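Local coordinates for 122aa long conserved hypothetical protein (PDB 1WOL) that is of unknown function but folds as an archaeal HEPN-domain homologue, an all-helical domain braced by disulfide bonds, at residues Leu70-Phe75 against Ile107-Arg112; Glu39-Gly44 against Asn115-Gln120; Glu12-Glu17 against Cys31-Gln36. One frame throughout, in Å; residues are numbered along the deposited sequence.

In the fold
All three contacts lie in one HEPN domain and join its helices in pairs. Contact 3 comes first along the chain and sets helix 4-23 against helix 27-48. Contact 2 sets helix 27-48 against helix 100-120 and closes a long loop of chain. Contact 1 is nested inside that loop and ties helix 67-77 to helix 100-120. Contacts 2 and 3 share helix 27-48, and contacts 1 and 2 share helix 100-120. The contact centres are about 12 to 13 Å apart. A salt bridge from Lys118 to Glu12 links contacts 2 and 3, and Ile107 and Ile111 pack on Leu15 between contacts 1 and 3. Three long helices form the core, and helix 67-77 is bonded covalently to it.

Contact 1. Residues Leu70-Phe75 against Ile107-Arg112; sequences LQCATF and INCAIR. With TBU (tertiary-butyl alcohol), chain C.
Cys72 and Cys109 form a disulfide that staples helix 67-77 to helix 100-120 of the HEPN domain. The two short segments cross at 132° between their N-to-C directions, with their axes 9.4 Å apart. The CA atoms of the two cysteines are the nearest pair across the contact. Both CB atoms point toward the opposite helix. The SG of Cys72 lies anti to its carbonyl carbon, beside the backbone N, and this turns the sulfur onto its mate. The bond from SG of Cys72 to SG of Cys109 is 2.1 Å long, and its torsion is -69°. The linkage is compact, for CB of Cys72 and CB of Cys109 are held 3.5 Å apart by the bridge.

Phe75 sits one turn after Cys72. Its CG is anti to the backbone N (chi1 175°), which places the ring beside the bridge. SG of Cys109 approaches the ring obliquely, 4.0 Å from CD2 of Phe75, in a sulfur-aromatic contact. A tertiary-butyl alcohol molecule covers one face of the ring, with its C3 methyl above the centre. Its C2 methyl touches both CB of Phe75 and SG of Cys109, each at 3.8 Å. Gln71 and Glu105 also belong to this small pocket.

Arg112 touches the disulfide at its rim. Its chain is bent at chi2 and chi3, and its guanidinium makes a salt bridge with Asp68, so the arginine also spans the two helices. Here the aliphatic part of the side chain meets sulfur: CD of Arg112 lies 4.0 Å from SG of Cys72.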
loop_
_atom_site.group_PDB
_atom_site.type_symbol
_atom_site.label_atom_id
_atom_site.label_comp_id
_atom_site.label_asym_id
_atom_site.label_seq_id
_atom_site.Cartn_x
_atom_site.Cartn_y
_atom_site.Cartn_z
ATOM N N LEU A 70 1.772 -4.996 10.426
ATOM C CA LEU A 70 1.392 -6.245 9.774
ATOM C C LEU A 70 -0.138 -6.292 9.432
ATOM O O LEU A 70 -0.543 -6.789 8.336
ATOM C CB LEU A 70 1.731 -7.404 10.714
ATOM C CG LEU A 70 1.632 -8.782 10.028
ATOM C CD1 LEU A 70 2.617 -8.853 8.888
ATOM C CD2 LEU A 70 1.970 -9.808 11.126
ATOM N N GLN A 71 -1.018 -5.773 10.317
ATOM C CA GLN A 71 -2.464 -5.794 10.051
ATOM C C GLN A 71 -2.770 -4.932 8.813
ATOM O O GLN A 71 -3.559 -5.337 7.907
ATOM C CB GLN A 71 -3.295 -5.255 11.217
ATOM C CG GLN A 71 -3.164 -6.261 12.339
ATOM C CD GLN A 71 -3.606 -5.682 13.641
ATOM O OE1 GLN A 71 -4.144 -4.530 13.710
ATOM N NE2 GLN A 71 -3.436 -6.446 14.616
ATOM N N CYS A 72 -2.157 -3.754 8.733
ATOM C CA CYS A 72 -2.425 -2.965 7.517
ATOM C C CYS A 72 -1.728 -3.556 6.279
ATOM O O CYS A 72 -2.294 -3.327 5.196
ATOM C CB CYS A 72 -1.872 -1.531 7.699
ATOM S SG CYS A 72 -3.056 -0.431 8.557
ATOM N N ALA A 73 -0.513 -4.080 6.402
ATOM C CA ALA A 73 0.110 -4.697 5.204
ATOM C C ALA A 73 -0.822 -5.867 4.743
ATOM O O ALA A 73 -1.120 -5.952 3.547
ATOM C CB ALA A 73 1.516 -5.203 5.568
ATOM N N THR A 74 -1.251 -6.746 5.619
ATOM C CA THR A 74 -2.157 -7.846 5.198
ATOM C C THR A 74 -3.400 -7.303 4.513
ATOM O O THR A 74 -3.861 -7.836 3.454
ATOM C CB THR A 74 -2.502 -8.736 6.426
ATOM O OG1 THR A 74 -1.269 -9.339 6.811
ATOM C CG2 THR A 74 -3.629 -9.834 6.151
ATOM N N PHE A 75 -3.986 -6.228 5.079
ATOM C CA PHE A 75 -5.207 -5.652 4.532
ATOM C C PHE A 75 -4.886 -5.083 3.158
ATOM O O PHE A 75 -5.748 -5.267 2.223
ATOM C CB PHE A 75 -5.696 -4.533 5.481
ATOM C CG PHE A 75 -6.873 -3.772 5.010
ATOM C CD1 PHE A 75 -8.134 -4.332 4.951
ATOM C CD2 PHE A 75 -6.729 -2.429 4.557
ATOM C CE1 PHE A 75 -9.219 -3.589 4.431
ATOM C CE2 PHE A 75 -7.839 -1.721 4.053
ATOM C CZ PHE A 75 -9.086 -2.273 3.973
ATOM N N ILE A 107 -6.504 4.209 2.537
ATOM C CA ILE A 107 -5.645 5.389 2.588
ATOM C C ILE A 107 -4.979 5.411 3.983
ATOM O O ILE A 107 -3.780 5.695 4.068
ATOM C CB ILE A 107 -6.476 6.613 2.316
ATOM C CG1 ILE A 107 -6.739 6.658 0.761
ATOM C CG2 ILE A 107 -5.657 7.893 2.700
ATOM C CD1 ILE A 107 -7.862 7.704 0.391
ATOM N N ASN A 108 -5.809 5.238 4.984
ATOM C CA ASN A 108 -5.182 5.337 6.340
ATOM C C ASN A 108 -4.206 4.285 6.675
ATOM O O ASN A 108 -3.218 4.563 7.449
ATOM C CB ASN A 108 -6.365 5.421 7.334
ATOM C CG ASN A 108 -7.087 6.697 7.158
ATOM O OD1 ASN A 108 -6.663 7.675 6.577
ATOM N ND2 ASN A 108 -8.316 6.735 7.778
ATOM N N CYS A 109 -4.367 3.072 6.138
ATOM C CA CYS A 109 -3.303 2.095 6.336
ATOM C C CYS A 109 -2.069 2.476 5.578
ATOM O O CYS A 109 -0.958 2.203 5.981
ATOM C CB CYS A 109 -3.732 0.701 5.826
ATOM S SG CYS A 109 -4.541 -0.271 7.127
ATOM N N ALA A 110 -2.226 3.027 4.332
ATOM C CA ALA A 110 -1.029 3.545 3.583
ATOM C C ALA A 110 -0.311 4.641 4.361
ATOM O O ALA A 110 0.917 4.595 4.421
ATOM C CB ALA A 110 -1.476 4.059 2.137
ATOM N N ILE A 111 -1.068 5.546 5.023
ATOM C CA ILE A 111 -0.431 6.601 5.796
ATOM C C ILE A 111 0.280 5.967 6.982
ATOM O O ILE A 111 1.448 6.356 7.251
ATOM C CB ILE A 111 -1.552 7.487 6.274
ATOM C CG1 ILE A 111 -2.064 8.384 5.135
ATOM C CG2 ILE A 111 -0.950 8.455 7.381
ATOM C CD1 ILE A 111 -3.416 9.099 5.464
ATOM N N ARG A 112 -0.322 4.971 7.612
ATOM C CA ARG A 112 0.344 4.312 8.803
ATOM C C ARG A 112 1.629 3.708 8.334
ATOM O O ARG A 112 2.644 3.862 8.991
ATOM C CB ARG A 112 -0.660 3.296 9.428
ATOM C CG ARG A 112 -0.396 2.241 10.521
ATOM C CD ARG A 112 -1.856 2.366 11.117
ATOM N NE ARG A 112 -1.703 2.580 12.351
ATOM C CZ ARG A 112 -1.216 3.553 12.995
ATOM N NH1 ARG A 112 -0.105 3.538 13.707
ATOM N NH2 ARG A 112 -2.053 4.592 12.922
HETATM O O TBU C . -8.166 -2.339 10.504
HETATM C C TBU C . -7.985 -2.600 9.102
HETATM C C1 TBU C . -8.963 -3.801 8.801
HETATM C C2 TBU C . -6.558 -3.023 8.877
HETATM C C3 TBU C . -8.293 -1.335 8.357
#

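Contact 2. Residues Glu39-Gly44 against Asn115-Gln120; sequences EKAVKG and NWVKGQ
Ala41 and Val117 mark the closest backbone approach of two helical segments, with their CA atoms 6.4 Å apart. Val117 points toward helix 27-48 and carries most of the contact. Both methyls of Val117 pack against the carbonyl of Ala41, and CG1 is the closer. CG1 of Val117 comes to 3.3 Å from the carbonyl O of Ala41. With CG1 anti to the backbone N (chi1 165°), this methyl is put on the Ala41 carbonyl and CG2 on the methyls of helix 27-48. CG2 of Val117 meets the CB of Ala41 at 4.0 Å. It also meets CG2 of Val42, 4.2 Å away, and the two valine side chains cross at about a right angle. The methyl of Ala41 points toward Val117, and its small size is consistent with the close approach.

An alanine in place of Val117 is likely to open a gap over the Ala41 carbonyl and take from Ala41 CB and Val42 CG2 their neighbour on helix 100-120. All three touching residues are buried. Around them, Val117 also packs on Ile8 and Leu45, and Val42 on Ile58 and Leu61. The contact is apolar helix-to-helix packing, with small aliphatic side chains filling the interface, as expected in the core of an all-helical HEPN domain.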
loop_
_atom_site.group_PDB
_atom_site.type_symbol
_atom_site.label_atom_id
_atom_site.label_comp_id
_atom_site.label_asym_id
_atom_site.label_seq_id
_atom_site.Cartn_x
_atom_site.Cartn_y
_atom_site.Cartn_z
ATOM N N GLU A 39 3.506 -0.393 -0.657
ATOM C CA GLU A 39 4.564 -1.246 -1.291
ATOM C C GLU A 39 5.813 -0.394 -1.613
ATOM O O GLU A 39 6.945 -0.821 -1.317
ATOM C CB GLU A 39 3.993 -1.911 -2.593
ATOM C CG GLU A 39 5.117 -2.914 -3.147
ATOM C CD GLU A 39 4.872 -3.386 -4.555
ATOM O OE1 GLU A 39 3.718 -3.326 -5.071
ATOM O OE2 GLU A 39 5.897 -3.856 -5.142
ATOM N N LYS A 40 5.715 0.783 -2.198
ATOM C CA LYS A 40 6.855 1.605 -2.500
ATOM C C LYS A 40 7.594 2.039 -1.242
ATOM O O LYS A 40 8.837 2.053 -1.199
ATOM C CB LYS A 40 6.461 2.772 -3.385
ATOM C CG LYS A 40 6.178 2.474 -4.946
ATOM C CD LYS A 40 5.826 1.116 -5.493
ATOM C CE LYS A 40 5.751 1.158 -6.992
ATOM N NZ LYS A 40 5.537 -0.214 -7.346
ATOM N N ALA A 41 6.869 2.446 -0.218
ATOM C CA ALA A 41 7.519 2.823 1.062
ATOM C C ALA A 41 8.306 1.674 1.662
ATOM O O ALA A 41 9.417 1.965 2.050
ATOM C CB ALA A 41 6.380 3.221 2.028
ATOM N N VAL A 42 7.746 0.483 1.682
ATOM C CA VAL A 42 8.448 -0.688 2.290
ATOM C C VAL A 42 9.610 -1.020 1.390
ATOM O O VAL A 42 10.688 -1.269 1.940
ATOM C CB VAL A 42 7.493 -1.791 2.507
ATOM C CG1 VAL A 42 8.238 -3.052 2.930
ATOM C CG2 VAL A 42 6.556 -1.354 3.666
ATOM N N LYS A 43 9.485 -0.850 0.062
ATOM C CA LYS A 43 10.751 -1.152 -0.708
ATOM C C LYS A 43 11.839 -0.095 -0.478
ATOM O O LYS A 43 13.124 -0.423 -0.558
ATOM C CB LYS A 43 10.362 -1.242 -2.243
ATOM C CG LYS A 43 9.873 -2.620 -2.518
ATOM C CD LYS A 43 9.294 -2.897 -3.853
ATOM C CE LYS A 43 9.111 -4.402 -4.087
ATOM N NZ LYS A 43 8.098 -4.570 -5.248
ATOM N N GLY A 44 11.444 1.122 -0.202
ATOM C CA GLY A 44 12.325 2.191 0.146
ATOM C C GLY A 44 13.065 1.817 1.457
ATOM O O GLY A 44 14.247 2.036 1.612
ATOM N N ASN A 115 4.264 6.423 7.247
ATOM C CA ASN A 115 4.887 7.214 8.370
ATOM C C ASN A 115 5.809 6.292 9.138
ATOM O O ASN A 115 6.851 6.822 9.704
ATOM C CB ASN A 115 3.822 7.665 9.385
ATOM C CG ASN A 115 2.957 8.716 8.929
ATOM O OD1 ASN A 115 3.296 9.470 8.098
ATOM N ND2 ASN A 115 1.769 8.835 9.621
ATOM N N TRP A 116 5.458 5.024 9.262
ATOM C CA TRP A 116 6.308 4.057 10.068
ATOM C C TRP A 116 7.629 3.883 9.294
ATOM O O TRP A 116 8.714 3.905 9.853
ATOM C CB TRP A 116 5.519 2.825 10.227
ATOM C CG TRP A 116 6.340 1.695 10.794
ATOM C CD1 TRP A 116 6.661 1.479 12.174
ATOM C CD2 TRP A 116 6.920 0.610 10.082
ATOM N NE1 TRP A 116 7.392 0.290 12.290
ATOM C CE2 TRP A 116 7.551 -0.260 11.039
ATOM C CE3 TRP A 116 6.941 0.261 8.724
ATOM C CZ2 TRP A 116 8.204 -1.455 10.678
ATOM C CZ3 TRP A 116 7.596 -0.915 8.376
ATOM C CH2 TRP A 116 8.217 -1.761 9.343
ATOM N N VAL A 117 7.575 3.829 7.958
ATOM C CA VAL A 117 8.820 3.722 7.227
ATOM C C VAL A 117 9.601 5.006 7.370
ATOM O O VAL A 117 10.820 4.959 7.565
ATOM C CB VAL A 117 8.477 3.493 5.660
ATOM C CG1 VAL A 117 9.761 3.767 4.815
ATOM C CG2 VAL A 117 7.938 2.150 5.499
ATOM N N LYS A 118 9.001 6.200 7.251
ATOM C CA LYS A 118 9.742 7.454 7.302
ATOM C C LYS A 118 10.487 7.561 8.659
ATOM O O LYS A 118 11.640 8.056 8.706
ATOM C CB LYS A 118 8.823 8.606 7.001
ATOM C CG LYS A 118 8.510 8.626 5.502
ATOM C CD LYS A 118 7.500 9.717 5.233
ATOM C CE LYS A 118 7.994 11.080 5.006
ATOM N NZ LYS A 118 6.581 11.839 4.990
ATOM N N GLY A 119 9.846 7.017 9.667
ATOM C CA GLY A 119 10.403 7.147 11.007
ATOM C C GLY A 119 11.699 6.375 11.108
ATOM O O GLY A 119 12.531 6.598 12.057
ATOM N N GLN A 120 11.907 5.416 10.254
ATOM C CA GLN A 120 13.084 4.577 10.368
ATOM C C GLN A 120 14.213 4.958 9.495
ATOM O O GLN A 120 15.336 4.397 9.628
ATOM C CB GLN A 120 12.703 3.158 10.035
ATOM C CG GLN A 120 11.747 2.478 11.054
ATOM C CD GLN A 120 11.200 1.202 10.515
ATOM O OE1 GLN A 120 10.067 1.191 9.901
ATOM N NE2 GLN A 120 11.895 0.086 10.703
#

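Contact 3. Residues Glu12-Glu17 against Cys31-Gln36; sequences ERDLEE and CFLSQQ
Leu33 and Glu17 meet with their side chains at about a right angle, where helix 4-23 and helix 27-48 run side by side. The segments are nearly antiparallel, at 164°, and their axes are 8.0 Å apart. Leu33 points toward the other helix. Its CG is anti to the carbonyl carbon (chi1 -74°), and the branch splits over Glu17. CD1 of Leu33 rests against the CB of Glu17 at 3.7 Å and also reaches the backbone O of Glu17 at 3.6 Å. CD2 of Leu33 comes 3.9 Å from OE1 of Glu17. The glutamate chain is extended beyond CG, with its CB at CD1 of the leucine and its OE1 by CD2.

Asp14, one turn earlier, faces Gln36 and the backbone of Leu33. The CB of Asp14 packs on the carbonyl O of Leu33 at 3.6 Å. The OD2 of Asp14 touches the CB of Gln36 at 3.4 Å. Asp14 also packs on Cys37 and Lys40 of helix 27-48. On the inner side of the pair, Leu15 and Ser34 pack against helix 100-120, and the neighbouring Cys31 is disulfide-bonded to Cys106.

Across these two segments the acidic side chains thus meet carbon rather than a basic partner. The pairing rests on van der Waals contact, with acid oxygens set against CH groups and no charge pairing between the two segments.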
loop_
_atom_site.group_PDB
_atom_site.type_symbol
_atom_site.label_atom_id
_atom_site.label_comp_id
_atom_site.label_asym_id
_atom_site.label_seq_id
_atom_site.Cartn_x
_atom_site.Cartn_y
_atom_site.Cartn_z
ATOM N N GLU A 12 4.804 8.941 -1.705
ATOM C CA GLU A 12 4.091 10.146 -1.321
ATOM C C GLU A 12 3.153 10.535 -2.460
ATOM O O GLU A 12 2.025 10.963 -2.283
ATOM C CB GLU A 12 5.128 11.269 -1.033
ATOM C CG GLU A 12 5.865 10.772 0.135
ATOM C CD GLU A 12 6.612 11.713 0.824
ATOM O OE1 GLU A 12 7.327 12.435 0.029
ATOM O OE2 GLU A 12 6.468 11.639 2.135
ATOM N N ARG A 13 3.601 10.310 -3.725
ATOM C CA ARG A 13 2.719 10.741 -4.850
ATOM C C ARG A 13 1.532 9.749 -4.955
ATOM O O ARG A 13 0.399 10.200 -5.294
ATOM C CB ARG A 13 3.606 10.594 -6.174
ATOM C CG ARG A 13 2.834 11.168 -7.454
ATOM C CD ARG A 13 2.757 12.737 -7.262
ATOM N NE ARG A 13 2.431 13.300 -8.582
ATOM C CZ ARG A 13 2.538 14.557 -8.787
ATOM N NH1 ARG A 13 3.039 15.346 -7.715
ATOM N NH2 ARG A 13 2.023 15.082 -9.894
ATOM N N ASP A 14 1.766 8.463 -4.737
ATOM C CA ASP A 14 0.686 7.466 -4.770
ATOM C C ASP A 14 -0.359 7.853 -3.690
ATOM O O ASP A 14 -1.560 7.694 -3.910
ATOM C CB ASP A 14 1.235 6.042 -4.485
ATOM C CG ASP A 14 2.045 5.497 -5.644
ATOM O OD1 ASP A 14 1.858 6.047 -6.716
ATOM O OD2 ASP A 14 2.774 4.528 -5.442
ATOM N N LEU A 15 0.071 8.268 -2.453
ATOM C CA LEU A 15 -0.891 8.714 -1.401
ATOM C C LEU A 15 -1.666 9.898 -1.872
ATOM O O LEU A 15 -2.892 9.971 -1.704
ATOM C CB LEU A 15 -0.115 8.988 -0.115
ATOM C CG LEU A 15 -0.951 9.623 0.933
ATOM C CD1 LEU A 15 -2.139 8.767 1.430
ATOM C CD2 LEU A 15 -0.001 9.849 2.235
ATOM N N GLU A 16 -1.017 10.898 -2.422
ATOM C CA GLU A 16 -1.754 12.081 -2.935
ATOM C C GLU A 16 -2.727 11.658 -3.947
ATOM O O GLU A 16 -3.854 12.194 -3.925
ATOM C CB GLU A 16 -0.677 13.084 -3.501
ATOM C CG GLU A 16 -1.385 14.305 -4.100
ATOM C CD GLU A 16 -0.347 15.349 -4.561
ATOM O OE1 GLU A 16 0.606 15.710 -3.743
ATOM O OE2 GLU A 16 -0.580 15.932 -5.614
ATOM N N GLU A 17 -2.336 10.756 -4.845
ATOM C CA GLU A 17 -3.324 10.356 -5.909
ATOM C C GLU A 17 -4.446 9.526 -5.290
ATOM O O GLU A 17 -5.533 9.627 -5.823
ATOM C CB GLU A 17 -2.528 9.471 -6.868
ATOM C CG GLU A 17 -1.604 10.382 -7.767
ATOM C CD GLU A 17 -0.674 9.522 -8.648
ATOM O OE1 GLU A 17 -0.571 8.330 -8.543
ATOM O OE2 GLU A 17 0.097 10.184 -9.445
ATOM N N CYS A 31 -8.075 2.571 -3.335
ATOM C CA CYS A 31 -7.503 1.375 -2.615
ATOM C C CYS A 31 -6.316 0.824 -3.295
ATOM O O CYS A 31 -5.321 0.457 -2.717
ATOM C CB CYS A 31 -8.575 0.272 -2.537
ATOM S SG CYS A 31 -9.730 0.682 -1.138
ATOM N N PHE A 32 -6.351 0.769 -4.674
ATOM C CA PHE A 32 -5.164 0.314 -5.356
ATOM C C PHE A 32 -3.972 1.159 -5.111
ATOM O O PHE A 32 -2.840 0.653 -4.982
ATOM C CB PHE A 32 -5.553 0.387 -6.889
ATOM C CG PHE A 32 -4.391 0.076 -7.792
ATOM C CD1 PHE A 32 -3.981 -1.277 -7.984
ATOM C CD2 PHE A 32 -3.725 1.090 -8.393
ATOM C CE1 PHE A 32 -2.814 -1.512 -8.849
ATOM C CE2 PHE A 32 -2.604 0.849 -9.202
ATOM C CZ PHE A 32 -2.178 -0.402 -9.420
ATOM N N LEU A 33 -4.164 2.523 -5.182
ATOM C CA LEU A 33 -3.052 3.484 -5.048
ATOM C C LEU A 33 -2.526 3.476 -3.575
ATOM O O LEU A 33 -1.338 3.700 -3.403
ATOM C CB LEU A 33 -3.555 4.898 -5.426
ATOM C CG LEU A 33 -3.757 5.078 -6.937
ATOM C CD1 LEU A 33 -4.552 6.356 -7.091
ATOM C CD2 LEU A 33 -2.425 5.071 -7.633
ATOM N N SER A 34 -3.410 3.134 -2.644
ATOM C CA SER A 34 -2.915 2.992 -1.226
ATOM C C SER A 34 -2.013 1.767 -1.130
ATOM O O SER A 34 -0.986 1.826 -0.418
ATOM C CB SER A 34 -4.133 2.770 -0.277
ATOM O OG SER A 34 -4.893 3.992 -0.323
ATOM N N GLN A 35 -2.345 0.637 -1.789
ATOM C CA GLN A 35 -1.435 -0.463 -1.752
ATOM C C GLN A 35 -0.136 -0.148 -2.443
ATOM O O GLN A 35 0.900 -0.464 -1.884
ATOM C CB GLN A 35 -2.066 -1.702 -2.374
ATOM C CG GLN A 35 -0.981 -2.774 -2.304
ATOM C CD GLN A 35 -0.866 -3.703 -3.329
ATOM O OE1 GLN A 35 -1.843 -4.341 -3.574
ATOM N NE2 GLN A 35 0.440 -3.967 -3.890
ATOM N N GLN A 36 -0.160 0.626 -3.553
ATOM C CA GLN A 36 1.064 1.047 -4.193
ATOM C C GLN A 36 1.889 1.896 -3.298
ATOM O O GLN A 36 3.119 1.737 -3.263
ATOM C CB GLN A 36 0.797 1.812 -5.482
ATOM C CG GLN A 36 0.142 0.906 -6.522
ATOM C CD GLN A 36 1.235 0.012 -7.143
ATOM O OE1 GLN A 36 1.013 -1.227 -7.238
ATOM N NE2 GLN A 36 2.356 0.571 -7.475
#